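Flap endonuclease 1 (Desulfurococcus amylolyticus, PDB 3ORY) probably cuts the 5' flaps of branched DNA that arise during replication and repair, as other flap endonucleases of the XPG family do. Local coordinates at residues V9-V13 / R103-R108; K36-D41 / D179-S185; Y91-G95 / A165-A171; K96-L100 / L141-V146; S190-G194 / Y296-P300. All coordinates share one frame; numbering follows the deposited sequence.

Contact 1: residues V9-V13 / R103-R108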
# COMPACT_ATOMS: atom_id res chain seq x y z
N VAL A 9 -6.47 -0.54 -3.94
CA VAL A 9 -6.88 -1.88 -3.47
C VAL A 9 -6.46 -2.16 -2.02
O VAL A 9 -5.38 -1.77 -1.59
CB VAL A 9 -6.36 -3.01 -4.41
CG1 VAL A 9 -7.12 -2.99 -5.73
CG2 VAL A 9 -4.86 -2.89 -4.65
N ASP A 10 -7.34 -2.81 -1.27
CA ASP A 10 -7.07 -3.14 0.13
C ASP A 10 -6.34 -4.48 0.20
O ASP A 10 -6.92 -5.53 -0.12
CB ASP A 10 -8.36 -3.21 0.96
CG ASP A 10 -8.14 -3.90 2.32
OD1 ASP A 10 -7.07 -3.69 2.95
OD2 ASP A 10 -9.05 -4.63 2.76
N MET A 11 -5.08 -4.43 0.62
CA MET A 11 -4.24 -5.64 0.70
C MET A 11 -3.88 -5.99 2.15
O MET A 11 -2.99 -6.81 2.39
CB MET A 11 -2.95 -5.46 -0.11
CG MET A 11 -3.14 -5.22 -1.62
SD MET A 11 -4.15 -6.45 -2.45
CE MET A 11 -3.21 -7.96 -2.20
N GLY A 12 -4.58 -5.39 3.11
CA GLY A 12 -4.21 -5.56 4.50
C GLY A 12 -5.36 -5.36 5.45
O GLY A 12 -6.38 -6.04 5.35
N VAL A 13 -5.18 -4.43 6.38
CA VAL A 13 -6.23 -4.07 7.31
C VAL A 13 -6.79 -2.71 6.86
O VAL A 13 -6.08 -1.71 6.90
CB VAL A 13 -5.67 -3.99 8.75
CG1 VAL A 13 -6.74 -3.48 9.73
CG2 VAL A 13 -5.12 -5.35 9.19
N ARG A 103 -2.26 -12.68 4.47
CA ARG A 103 -3.35 -11.71 4.37
C ARG A 103 -3.47 -11.14 2.94
O ARG A 103 -4.58 -11.04 2.41
CB ARG A 103 -3.23 -10.60 5.43
CG ARG A 103 -4.32 -9.50 5.32
CD ARG A 103 -5.74 -10.02 5.60
NE ARG A 103 -6.69 -8.92 5.72
CZ ARG A 103 -7.96 -9.04 6.08
NH1 ARG A 103 -8.73 -7.96 6.18
NH2 ARG A 103 -8.47 -10.23 6.36
N GLU A 104 -2.35 -10.80 2.31
CA GLU A 104 -2.39 -10.28 0.94
C GLU A 104 -3.06 -11.28 0.01
O GLU A 104 -3.81 -10.91 -0.88
CB GLU A 104 -1.00 -9.95 0.39
CG GLU A 104 -0.36 -8.72 0.99
CD GLU A 104 1.07 -8.51 0.49
OE1 GLU A 104 1.60 -9.36 -0.28
OE2 GLU A 104 1.67 -7.50 0.88
N ILE A 105 -2.76 -12.56 0.22
CA ILE A 105 -3.32 -13.61 -0.66
C ILE A 105 -4.82 -13.76 -0.42
O ILE A 105 -5.60 -13.91 -1.37
CB ILE A 105 -2.59 -14.95 -0.48
CG1 ILE A 105 -1.18 -14.85 -1.06
CG2 ILE A 105 -3.40 -16.11 -1.12
CD1 ILE A 105 -0.24 -15.87 -0.50
N GLU A 106 -5.23 -13.71 0.85
CA GLU A 106 -6.64 -13.77 1.20
C GLU A 106 -7.41 -12.55 0.65
O GLU A 106 -8.55 -12.69 0.18
CB GLU A 106 -6.82 -13.88 2.72
CG GLU A 106 -8.29 -14.01 3.18
CD GLU A 106 -8.99 -12.66 3.33
OE1 GLU A 106 -8.31 -11.62 3.36
OE2 GLU A 106 -10.24 -12.64 3.44
N ARG A 107 -6.78 -11.37 0.73
CA ARG A 107 -7.38 -10.14 0.20
C ARG A 107 -7.57 -10.25 -1.30
O ARG A 107 -8.65 -9.96 -1.82
CB ARG A 107 -6.54 -8.90 0.53
CG ARG A 107 -6.55 -8.51 2.01
CD ARG A 107 -7.85 -8.93 2.66
NE ARG A 107 -8.90 -7.95 2.50
CZ ARG A 107 -10.17 -8.15 2.80
NH1 ARG A 107 -10.60 -9.33 3.25
NH2 ARG A 107 -11.03 -7.16 2.62
N ARG A 108 -6.53 -10.68 -2.01
CA ARG A 108 -6.62 -10.89 -3.46
C ARG A 108 -7.77 -11.85 -3.84
O ARG A 108 -8.58 -11.53 -4.71
CB ARG A 108 -5.28 -11.38 -4.03
CG ARG A 108 -5.29 -11.51 -5.53
CD ARG A 108 -4.01 -12.08 -6.09
NE ARG A 108 -4.23 -12.47 -7.49
CZ ARG A 108 -4.69 -13.67 -7.87
NH1 ARG A 108 -4.98 -14.61 -6.97
NH2 ARG A 108 -4.87 -13.92 -9.17
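A salt-bridge network of Asp10, Arg107, Glu106 and Arg103 joins the loop 9-13 to the first turns of helix 102-125, the long helix that in flap endonucleases belongs to the arch above the active site. Arg103 reaches Gly12 side-on, its NE lying 2.9 Å from Gly12 O and its NH1 3.1 Å from the same oxygen, which sits in the guanidinium plane. The NE comes in from above the carbonyl plane of Gly12, whereas NH1 is only slightly tilted from it. The remaining nitrogen, NH2, is bound by the carbonyl of Pro253. Arg107 bends at chi2 and chi3 and offers its NH2 to Asp10 OD2 at 3.2 Å, with a weak second bond from NE; carboxylate and guanidinium planes are turned 53° apart. Its NH1 points straight at Glu106 OE1, 3.2 Å away on the syn lone pair, and Arg103 NH1 lies 3.5 Å above one face of the Arg107 guanidinium. Glu106 OE1 also pairs, by charge alone, with Arg103 NH2. The other carboxylate oxygen of Asp10, OD1, closes an Asx turn on Gly12 N. Deeper in, Met11 is hooked, all three torsions near -60°, which carries CE to 3.3 Å from Glu104 O and to 3.9 Å from Glu104 CB; Tyr47 of helix 42-52 packs on the same side chain. Asp10 O is buried without a partner. Glu106 meets both guanidinium groups and Asp10 adds a second carboxylate on Arg107; together they probably balance the charge of the paired arginines, and Gly12 O is likely to be polarised by the two N-H groups sharing it.

Contact 2: residues K36-D41 / D179-S185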
# COMPACT_ATOMS: atom_id res chain seq x y z
N LYS A 36 10.39 16.15 3.45
CA LYS A 36 10.13 15.04 4.38
C LYS A 36 10.60 13.70 3.84
O LYS A 36 10.54 13.44 2.63
CB LYS A 36 8.64 14.97 4.77
CG LYS A 36 8.09 16.23 5.46
CD LYS A 36 8.53 16.34 6.91
CE LYS A 36 8.58 17.80 7.41
NZ LYS A 36 7.36 18.57 7.06
N ILE A 37 11.07 12.85 4.74
CA ILE A 37 11.39 11.47 4.41
C ILE A 37 10.14 10.63 4.62
O ILE A 37 9.56 10.64 5.71
CB ILE A 37 12.56 10.93 5.26
CG1 ILE A 37 13.81 11.81 5.06
CG2 ILE A 37 12.84 9.43 4.93
CD1 ILE A 37 14.96 11.54 6.04
N ILE A 38 9.71 9.93 3.58
CA ILE A 38 8.52 9.09 3.66
C ILE A 38 8.92 7.65 3.41
O ILE A 38 9.56 7.34 2.39
CB ILE A 38 7.41 9.54 2.66
CG1 ILE A 38 7.00 10.99 2.89
CG2 ILE A 38 6.19 8.60 2.71
CD1 ILE A 38 6.38 11.28 4.23
N VAL A 39 8.58 6.76 4.35
CA VAL A 39 8.89 5.35 4.17
C VAL A 39 7.70 4.60 3.58
O VAL A 39 6.65 4.47 4.20
CB VAL A 39 9.50 4.70 5.45
CG1 VAL A 39 8.58 4.81 6.65
CG2 VAL A 39 9.90 3.24 5.19
N ILE A 40 7.88 4.11 2.36
CA ILE A 40 6.77 3.55 1.58
C ILE A 40 6.81 2.03 1.61
O ILE A 40 7.80 1.41 1.20
CB ILE A 40 6.83 4.03 0.11
CG1 ILE A 40 6.89 5.57 0.06
CG2 ILE A 40 5.63 3.48 -0.70
CD1 ILE A 40 7.35 6.14 -1.31
N ASP A 41 5.73 1.42 2.11
CA ASP A 41 5.67 -0.02 2.12
C ASP A 41 5.73 -0.52 0.69
O ASP A 41 4.95 -0.10 -0.17
CB ASP A 41 4.43 -0.54 2.83
CG ASP A 41 4.43 -2.04 2.94
OD1 ASP A 41 5.08 -2.57 3.87
OD2 ASP A 41 3.82 -2.69 2.07
N ASP A 179 13.47 8.39 11.90
CA ASP A 179 14.24 8.24 10.67
C ASP A 179 13.40 8.44 9.41
O ASP A 179 13.91 8.36 8.30
CB ASP A 179 14.97 6.88 10.64
CG ASP A 179 16.11 6.81 11.64
OD1 ASP A 179 16.72 7.85 11.94
OD2 ASP A 179 16.40 5.71 12.14
N ALA A 180 12.11 8.68 9.62
CA ALA A 180 11.19 9.09 8.56
C ALA A 180 10.08 9.87 9.21
O ALA A 180 9.80 9.70 10.40
CB ALA A 180 10.62 7.88 7.80
N TYR A 181 9.44 10.73 8.43
CA TYR A 181 8.34 11.54 8.91
C TYR A 181 7.06 10.72 9.07
O TYR A 181 6.31 10.90 10.03
CB TYR A 181 8.11 12.71 7.95
CG TYR A 181 6.87 13.50 8.24
CD1 TYR A 181 6.81 14.39 9.31
CD2 TYR A 181 5.74 13.36 7.43
CE1 TYR A 181 5.64 15.13 9.58
CE2 TYR A 181 4.58 14.08 7.68
CZ TYR A 181 4.53 14.95 8.75
OH TYR A 181 3.37 15.64 8.97
N ALA A 182 6.81 9.81 8.13
CA ALA A 182 5.59 9.03 8.12
C ALA A 182 5.78 7.77 7.29
O ALA A 182 6.67 7.72 6.46
CB ALA A 182 4.43 9.86 7.56
N SER A 183 4.95 6.76 7.55
CA SER A 183 4.89 5.57 6.72
C SER A 183 3.84 5.84 5.66
O SER A 183 2.99 6.73 5.83
CB SER A 183 4.54 4.32 7.56
OG SER A 183 3.44 4.57 8.43
N ALA A 184 3.90 5.12 4.55
CA ALA A 184 2.96 5.32 3.46
C ALA A 184 2.48 4.00 2.90
O ALA A 184 3.30 3.12 2.56
CB ALA A 184 3.57 6.20 2.34
N SER A 185 1.16 3.87 2.80
CA SER A 185 0.51 2.64 2.36
C SER A 185 -0.98 2.93 2.21
O SER A 185 -1.46 3.92 2.75
CB SER A 185 0.69 1.55 3.43
OG SER A 185 0.09 0.33 3.01
O HOH W 1 2.91 1.56 0.23
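Lys36 lays its aliphatic chain over one face of the Tyr181 ring at the start of a parallel strand pair. Its CB meets Tyr181 CB at 3.9 Å; CG, anti to the carbonyl carbon (chi1 -60°), rises above the rim of the ring near Tyr181 CG; CD comes closest, 3.5 Å from Tyr181 CD1, making a CH-pi contact. The chain bends at chi2 and once more at chi4, and NZ ends 4.9 Å from the ring centroid, 19° off the normal, a cation-pi contact. Ile38 uses a different side of this ring: its CD1 lies at the edge, near the plane, 3.9 Å from Tyr181 CD2.

Beyond Tyr181, whose backbone N donates to Ile37 O, strands 37-41 and 182-184 run side by side. Val39 N donates to Ala182 O, Val39 O accepts from Ala184 N at 2.8 Å with a bent geometry (134°), and Asp41 N donates to Ala184 O. Ile38 CG2 packs on Ala184 CB at 3.6 Å on one face of the sheet, while Val39 CG1 touches Ala180 CB at 3.9 Å on the other, where Ile174 of helix 167-176 covers them. At the far end a water donates to both Asp41 O and Ala184 O, bridging the strands where they part. The Asp41 carboxylate caps Asn44 N of the following helix and lies close to Glu168 and a phosphate ion, probably from the crystallisation liquor. Parallel central strands ending in acidic residues at their C-terminal edge are the hallmark of the PIN-like nuclease core, consistent with the metal-dependent active site of flap endonucleases.

Contact 3: residues Y91-G95 / A165-A171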
# COMPACT_ATOMS: atom_id res chain seq x y z
N TYR A 91 11.76 3.00 0.28
CA TYR A 91 10.84 1.87 0.27
C TYR A 91 11.28 0.86 1.31
O TYR A 91 12.45 0.82 1.69
CB TYR A 91 10.77 1.24 -1.12
CG TYR A 91 9.97 2.08 -2.10
CD1 TYR A 91 8.61 1.83 -2.32
CD2 TYR A 91 10.57 3.14 -2.78
CE1 TYR A 91 7.87 2.62 -3.22
CE2 TYR A 91 9.84 3.92 -3.67
CZ TYR A 91 8.50 3.66 -3.88
OH TYR A 91 7.81 4.45 -4.76
N VAL A 92 10.34 0.06 1.81
CA VAL A 92 10.67 -1.02 2.72
C VAL A 92 10.03 -2.31 2.22
O VAL A 92 8.84 -2.34 1.91
CB VAL A 92 10.27 -0.70 4.19
CG1 VAL A 92 8.79 -0.32 4.31
CG2 VAL A 92 10.64 -1.88 5.13
N PHE A 93 10.84 -3.36 2.12
CA PHE A 93 10.35 -4.63 1.60
C PHE A 93 10.32 -5.70 2.67
O PHE A 93 11.22 -5.78 3.52
CB PHE A 93 11.20 -5.08 0.40
CG PHE A 93 10.98 -4.24 -0.83
CD1 PHE A 93 9.86 -4.43 -1.62
CD2 PHE A 93 11.90 -3.25 -1.18
CE1 PHE A 93 9.65 -3.64 -2.78
CE2 PHE A 93 11.70 -2.45 -2.31
CZ PHE A 93 10.57 -2.65 -3.11
N ASP A 94 9.27 -6.52 2.59
CA ASP A 94 8.93 -7.55 3.57
C ASP A 94 10.04 -8.59 3.63
O ASP A 94 10.74 -8.82 2.64
CB ASP A 94 7.61 -8.22 3.14
CG ASP A 94 6.84 -8.82 4.30
OD1 ASP A 94 5.93 -8.14 4.82
OD2 ASP A 94 7.15 -9.97 4.70
N GLY A 95 10.18 -9.22 4.79
CA GLY A 95 11.13 -10.31 4.97
C GLY A 95 10.70 -11.60 4.28
O GLY A 95 11.51 -12.49 4.07
N ALA A 165 10.79 -8.95 8.89
CA ALA A 165 9.47 -9.57 8.83
C ALA A 165 8.50 -8.63 8.11
O ALA A 165 8.79 -8.22 6.99
CB ALA A 165 8.97 -9.94 10.26
N GLU A 166 7.38 -8.26 8.74
CA GLU A 166 6.39 -7.40 8.07
C GLU A 166 6.98 -6.05 7.62
O GLU A 166 7.59 -5.34 8.43
CB GLU A 166 5.16 -7.13 8.96
CG GLU A 166 4.31 -8.36 9.28
CD GLU A 166 4.79 -9.10 10.53
OE1 GLU A 166 5.89 -8.77 11.05
OE2 GLU A 166 4.06 -9.98 11.02
N GLY A 167 6.80 -5.73 6.34
CA GLY A 167 7.21 -4.45 5.77
C GLY A 167 6.55 -3.29 6.50
O GLY A 167 7.21 -2.29 6.82
N GLU A 168 5.25 -3.44 6.78
CA GLU A 168 4.48 -2.40 7.48
C GLU A 168 4.99 -2.13 8.89
O GLU A 168 4.97 -0.98 9.36
CB GLU A 168 2.99 -2.76 7.52
CG GLU A 168 2.33 -2.88 6.13
CD GLU A 168 2.01 -1.53 5.47
OE1 GLU A 168 2.23 -0.46 6.09
OE2 GLU A 168 1.56 -1.53 4.30
N ALA A 169 5.44 -3.19 9.57
CA ALA A 169 6.03 -3.07 10.93
C ALA A 169 7.36 -2.33 10.92
O ALA A 169 7.63 -1.51 11.80
CB ALA A 169 6.22 -4.48 11.54
N GLN A 170 8.22 -2.68 9.96
CA GLN A 170 9.50 -1.99 9.79
C GLN A 170 9.30 -0.53 9.42
O GLN A 170 10.02 0.34 9.92
CB GLN A 170 10.38 -2.69 8.74
CG GLN A 170 11.79 -2.08 8.61
CD GLN A 170 12.63 -2.25 9.86
OE1 GLN A 170 12.54 -3.27 10.55
NE2 GLN A 170 13.47 -1.25 10.16
N ALA A 171 8.33 -0.25 8.55
CA ALA A 171 7.97 1.13 8.21
C ALA A 171 7.60 1.92 9.47
O ALA A 171 8.16 3.00 9.71
CB ALA A 171 6.80 1.17 7.19
O HOH W 2 3.44 -5.99 5.77
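Asp94 and Gly167 join the C-terminal end of strand 88-93 to the N terminus of helix 167-176, the packing of a helix start on the end of a parallel strand in the PIN-like nuclease core. The helix runs back across the strand, their directions 137° apart. Val92 points at the helix and rests on it with both methyls: CG1 meets Gly167 O at 3.6 Å and Ala171 CB at 3.8 Å, and CG2 meets Gln170 CG at 3.7 Å. The Val92 and Gln170 side chains pass each other at a slant, and Gln170 then bends at chi2 (65°), which carries its amide away from the strand to Thr303. Asp94 turns its carboxylate so that Gly167 N, in the first turn of the helix, meets OD1 at 3.0 Å from well above the carboxylate plane. Lys101 forms a salt bridge with the same oxygen, so OD1 is held by a backbone N-H and by Lys101. A water bonds to Glu168 N and, weakly, to Asp94 OD1. Beside this, Gly95 N donates to Ala165 O at 2.8 Å with an N-H...O angle of 171°.

Contact 4: residues K96-L100 / L141-V146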
# COMPACT_ATOMS: atom_id res chain seq x y z
N LYS A 96 9.42 -11.68 3.92
CA LYS A 96 8.89 -12.87 3.24
C LYS A 96 8.52 -12.55 1.79
O LYS A 96 8.12 -11.43 1.49
CB LYS A 96 7.66 -13.43 3.99
CG LYS A 96 7.98 -14.03 5.37
CD LYS A 96 9.08 -15.08 5.27
CE LYS A 96 9.63 -15.47 6.65
NZ LYS A 96 8.54 -16.04 7.50
N PRO A 97 8.66 -13.55 0.89
CA PRO A 97 8.20 -13.32 -0.48
C PRO A 97 6.69 -13.10 -0.53
O PRO A 97 5.97 -13.60 0.35
CB PRO A 97 8.62 -14.59 -1.25
CG PRO A 97 9.07 -15.57 -0.24
CD PRO A 97 9.31 -14.87 1.06
N PRO A 98 6.19 -12.36 -1.54
CA PRO A 98 4.78 -12.01 -1.58
C PRO A 98 3.88 -13.24 -1.72
O PRO A 98 2.72 -13.21 -1.27
CB PRO A 98 4.68 -11.09 -2.80
CG PRO A 98 5.84 -11.50 -3.67
CD PRO A 98 6.93 -11.82 -2.70
N GLU A 99 4.42 -14.32 -2.30
CA GLU A 99 3.68 -15.59 -2.39
C GLU A 99 3.35 -16.19 -1.03
O GLU A 99 2.51 -17.07 -0.94
CB GLU A 99 4.43 -16.63 -3.22
CG GLU A 99 4.66 -16.23 -4.69
CD GLU A 99 5.97 -15.47 -4.88
OE1 GLU A 99 6.51 -14.92 -3.90
OE2 GLU A 99 6.47 -15.44 -6.03
N LEU A 100 4.02 -15.71 0.02
CA LEU A 100 3.84 -16.30 1.34
C LEU A 100 3.27 -15.30 2.34
O LEU A 100 3.39 -15.49 3.54
CB LEU A 100 5.17 -16.89 1.84
CG LEU A 100 5.82 -17.94 0.93
CD1 LEU A 100 7.16 -18.39 1.51
CD2 LEU A 100 4.88 -19.14 0.71
N LEU A 141 1.42 -10.49 -7.31
CA LEU A 141 2.79 -10.01 -7.09
C LEU A 141 3.69 -11.21 -6.81
O LEU A 141 3.44 -11.96 -5.88
CB LEU A 141 2.86 -9.02 -5.92
CG LEU A 141 4.24 -8.43 -5.60
CD1 LEU A 141 4.75 -7.60 -6.79
CD2 LEU A 141 4.16 -7.59 -4.33
N THR A 142 4.73 -11.38 -7.62
CA THR A 142 5.66 -12.50 -7.44
C THR A 142 7.02 -12.02 -6.92
O THR A 142 7.34 -10.84 -6.99
CB THR A 142 5.93 -13.25 -8.75
OG1 THR A 142 6.78 -12.45 -9.56
CG2 THR A 142 4.62 -13.57 -9.50
N GLU A 143 7.80 -12.96 -6.40
CA GLU A 143 9.15 -12.67 -5.94
C GLU A 143 10.05 -12.07 -7.05
O GLU A 143 10.82 -11.15 -6.78
CB GLU A 143 9.77 -13.94 -5.31
CG GLU A 143 11.22 -13.82 -4.81
CD GLU A 143 11.44 -12.71 -3.78
OE1 GLU A 143 10.48 -12.25 -3.10
OE2 GLU A 143 12.61 -12.27 -3.67
N GLU A 144 9.92 -12.56 -8.28
CA GLU A 144 10.67 -11.99 -9.41
C GLU A 144 10.32 -10.52 -9.66
O GLU A 144 11.21 -9.70 -9.93
CB GLU A 144 10.48 -12.83 -10.70
CG GLU A 144 11.04 -12.16 -11.99
CD GLU A 144 10.89 -13.02 -13.26
OE1 GLU A 144 10.04 -13.94 -13.29
OE2 GLU A 144 11.62 -12.78 -14.24
N MET A 145 9.04 -10.17 -9.54
CA MET A 145 8.62 -8.77 -9.70
C MET A 145 9.18 -7.89 -8.57
O MET A 145 9.57 -6.74 -8.81
CB MET A 145 7.10 -8.66 -9.75
CG MET A 145 6.48 -9.34 -10.98
SD MET A 145 4.75 -9.82 -10.74
CE MET A 145 4.00 -8.23 -10.55
N VAL A 146 9.26 -8.45 -7.36
CA VAL A 146 9.87 -7.75 -6.22
C VAL A 146 11.37 -7.52 -6.48
O VAL A 146 11.89 -6.43 -6.28
CB VAL A 146 9.62 -8.50 -4.89
CG1 VAL A 146 10.44 -7.88 -3.74
CG2 VAL A 146 8.11 -8.50 -4.55
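The short 3-10 turn at Pro98 and Glu99 meets the start of helix 143-156, with Pro97 CA 5.6 Å from Glu143 CA. The turn closes with Leu100 N bonded to Pro97 O, while on the facing segment the chain leaves the extended Leu141 and enters the helix at Thr142. Pro98 presents its ring to this entrance: CG lies 3.3 Å from Leu141 O and 3.9 Å from Val146 CG2, CB lies 3.9 Å from Leu141 CD2, and CD faces Glu143 OE1. The same proline is backed by Tyr43 of helix 42-52, which also touches Val146. An alanine at Pro98, lacking CG and CD, would probably leave a gap beside Leu141 and Val146 and let the turn shift. The helix entrance is a capping box: Thr142 OG1 occupies the position between backbone N and carbonyl carbon (chi1 74°) and accepts from Met145 N, and Thr142 N in turn points weakly at Met145 SD. Glu99 takes a further N-H of the first turn from across the contact. Bent at chi2 (90°), its chain brings OE2 to 2.8 Å from Glu143 N, the donor arriving on the syn side but 32° out of the carboxylate plane; OE2 also lies 3.5 Å from Thr142 CB. A negative charge at this end of a helix is probably stabilised by the helix dipole. Glu143, crossing Glu99 at about a right angle, swings its own carboxylate toward Pro97, where OE1 lies 3.5 Å from Pro97 CB.

Contact 5: residues S190-G194 / Y296-P300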
# COMPACT_ATOMS: atom_id res chain seq x y z
N SER A 190 0.55 -0.24 9.43
CA SER A 190 1.65 0.47 10.07
C SER A 190 1.23 1.20 11.36
O SER A 190 2.02 1.31 12.29
CB SER A 190 2.39 1.40 9.09
OG SER A 190 1.62 2.54 8.72
N LEU A 191 -0.02 1.68 11.42
CA LEU A 191 -0.59 2.27 12.64
C LEU A 191 -0.73 1.23 13.74
O LEU A 191 -0.41 1.50 14.90
CB LEU A 191 -1.95 2.92 12.36
CG LEU A 191 -1.90 4.14 11.44
CD1 LEU A 191 -3.31 4.60 11.06
CD2 LEU A 191 -1.13 5.29 12.10
N LEU A 192 -1.20 0.04 13.38
CA LEU A 192 -1.34 -1.06 14.33
C LEU A 192 0.02 -1.44 14.91
O LEU A 192 0.12 -1.78 16.09
CB LEU A 192 -2.01 -2.28 13.68
CG LEU A 192 -3.53 -2.45 13.56
CD1 LEU A 192 -4.25 -1.17 13.23
CD2 LEU A 192 -3.80 -3.48 12.47
N PHE A 193 1.05 -1.35 14.08
CA PHE A 193 2.45 -1.59 14.47
C PHE A 193 3.12 -0.37 15.11
O PHE A 193 4.34 -0.36 15.36
CB PHE A 193 3.27 -2.03 13.26
CG PHE A 193 3.01 -3.45 12.82
CD1 PHE A 193 3.18 -4.53 13.70
CD2 PHE A 193 2.64 -3.71 11.49
CE1 PHE A 193 2.96 -5.85 13.25
CE2 PHE A 193 2.42 -5.02 11.04
CZ PHE A 193 2.58 -6.09 11.92
N GLY A 194 2.31 0.66 15.39
CA GLY A 194 2.77 1.78 16.20
C GLY A 194 3.34 2.98 15.47
O GLY A 194 3.97 3.84 16.10
N TYR A 296 2.37 -9.61 19.67
CA TYR A 296 3.32 -9.50 18.56
C TYR A 296 3.21 -8.13 17.89
O TYR A 296 4.23 -7.46 17.66
CB TYR A 296 3.14 -10.62 17.51
CG TYR A 296 4.10 -10.40 16.38
CD1 TYR A 296 5.44 -10.74 16.52
CD2 TYR A 296 3.69 -9.75 15.20
CE1 TYR A 296 6.35 -10.50 15.49
CE2 TYR A 296 4.60 -9.49 14.18
CZ TYR A 296 5.93 -9.87 14.33
OH TYR A 296 6.86 -9.61 13.34
N PHE A 297 1.99 -7.69 17.59
CA PHE A 297 1.79 -6.35 17.02
C PHE A 297 2.40 -5.25 17.90
O PHE A 297 2.93 -4.27 17.39
CB PHE A 297 0.31 -6.07 16.74
CG PHE A 297 -0.14 -6.51 15.36
CD1 PHE A 297 -0.34 -5.57 14.35
CD2 PHE A 297 -0.33 -7.85 15.06
CE1 PHE A 297 -0.73 -5.95 13.06
CE2 PHE A 297 -0.74 -8.26 13.76
CZ PHE A 297 -0.93 -7.30 12.76
N LEU A 298 2.34 -5.44 19.22
CA LEU A 298 2.95 -4.49 20.15
C LEU A 298 4.47 -4.50 20.08
O LEU A 298 5.09 -3.48 20.29
CB LEU A 298 2.51 -4.75 21.60
CG LEU A 298 1.05 -4.42 21.97
CD1 LEU A 298 0.72 -4.98 23.35
CD2 LEU A 298 0.82 -2.91 21.92
N GLN A 299 5.07 -5.66 19.82
CA GLN A 299 6.53 -5.77 19.74
C GLN A 299 6.94 -6.64 18.56
O GLN A 299 7.38 -7.77 18.75
CB GLN A 299 7.11 -6.35 21.03
CG GLN A 299 6.77 -5.54 22.26
CD GLN A 299 7.71 -5.81 23.40
OE1 GLN A 299 8.81 -5.25 23.45
NE2 GLN A 299 7.28 -6.66 24.33
N PRO A 300 6.77 -6.11 17.33
CA PRO A 300 7.02 -6.91 16.13
C PRO A 300 8.50 -7.07 15.86
O PRO A 300 9.33 -6.36 16.45
CB PRO A 300 6.36 -6.09 15.02
CG PRO A 300 6.46 -4.68 15.50
CD PRO A 300 6.31 -4.74 16.99
O HOH W 3 2.06 -1.69 17.93
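Phe193 and Phe297 lie face to face as an offset stack, planes 1° apart and centroids 4.3 Å from one another. Each ring is shifted toward the rim of its partner, so that Phe193 CE1 sits 3.5 Å from Phe297 CD1. The Phe193 ring is the bump; the hollow that takes it is made by Phe297 over one face, with Pro300 and Tyr296 coming in obliquely. Pro300 CG reaches to 3.7 Å from Phe193 CD1, and Tyr296 CE2 to 4.1 Å from Phe193 CE1. Leu192 runs alongside Phe297, its CB 3.7 Å from Phe297 CD1, filling the groove beside that ring. A leucine at Phe193 has no ring to stack, and would probably leave part of the hollow between Phe297 and Pro300 unfilled. On the backbone side of the pair a water donates to both Leu192 O and Phe297 O, tying the two helix ends together. Gly194, with positive phi, is the C-prime residue of a Schellman motif that ends helix 189-192 just where Phe193 turns out. The packed pair lies between helix 167-176, whose Ala169 and Ala172 press on Phe193, and helix 237-247, whose Ile241 meets Phe297.

How the contacts relate
From the N terminus, the loop 9-13 opens contact 1, which closes on helix 102-125 after strands 37-41 and 88-93 have already started contacts 2 and 3 and residues 96-100 contact 4; contact 1 therefore crosses all three. Contact 4 is the first of these to close, at the start of helix 143-156, and lies within contact 3, which closes at residues 165-171; contact 3 lies within contact 2, closed at strand 182-184. Contact 5 follows in series, joining residues 190-194 to helix 290-298. Contacts 2 and 3 share the central sheet and meet where Ser185 bonds Glu168; contact 5 joins them through Ser190 to Ser183 and Tyr296 to Glu166.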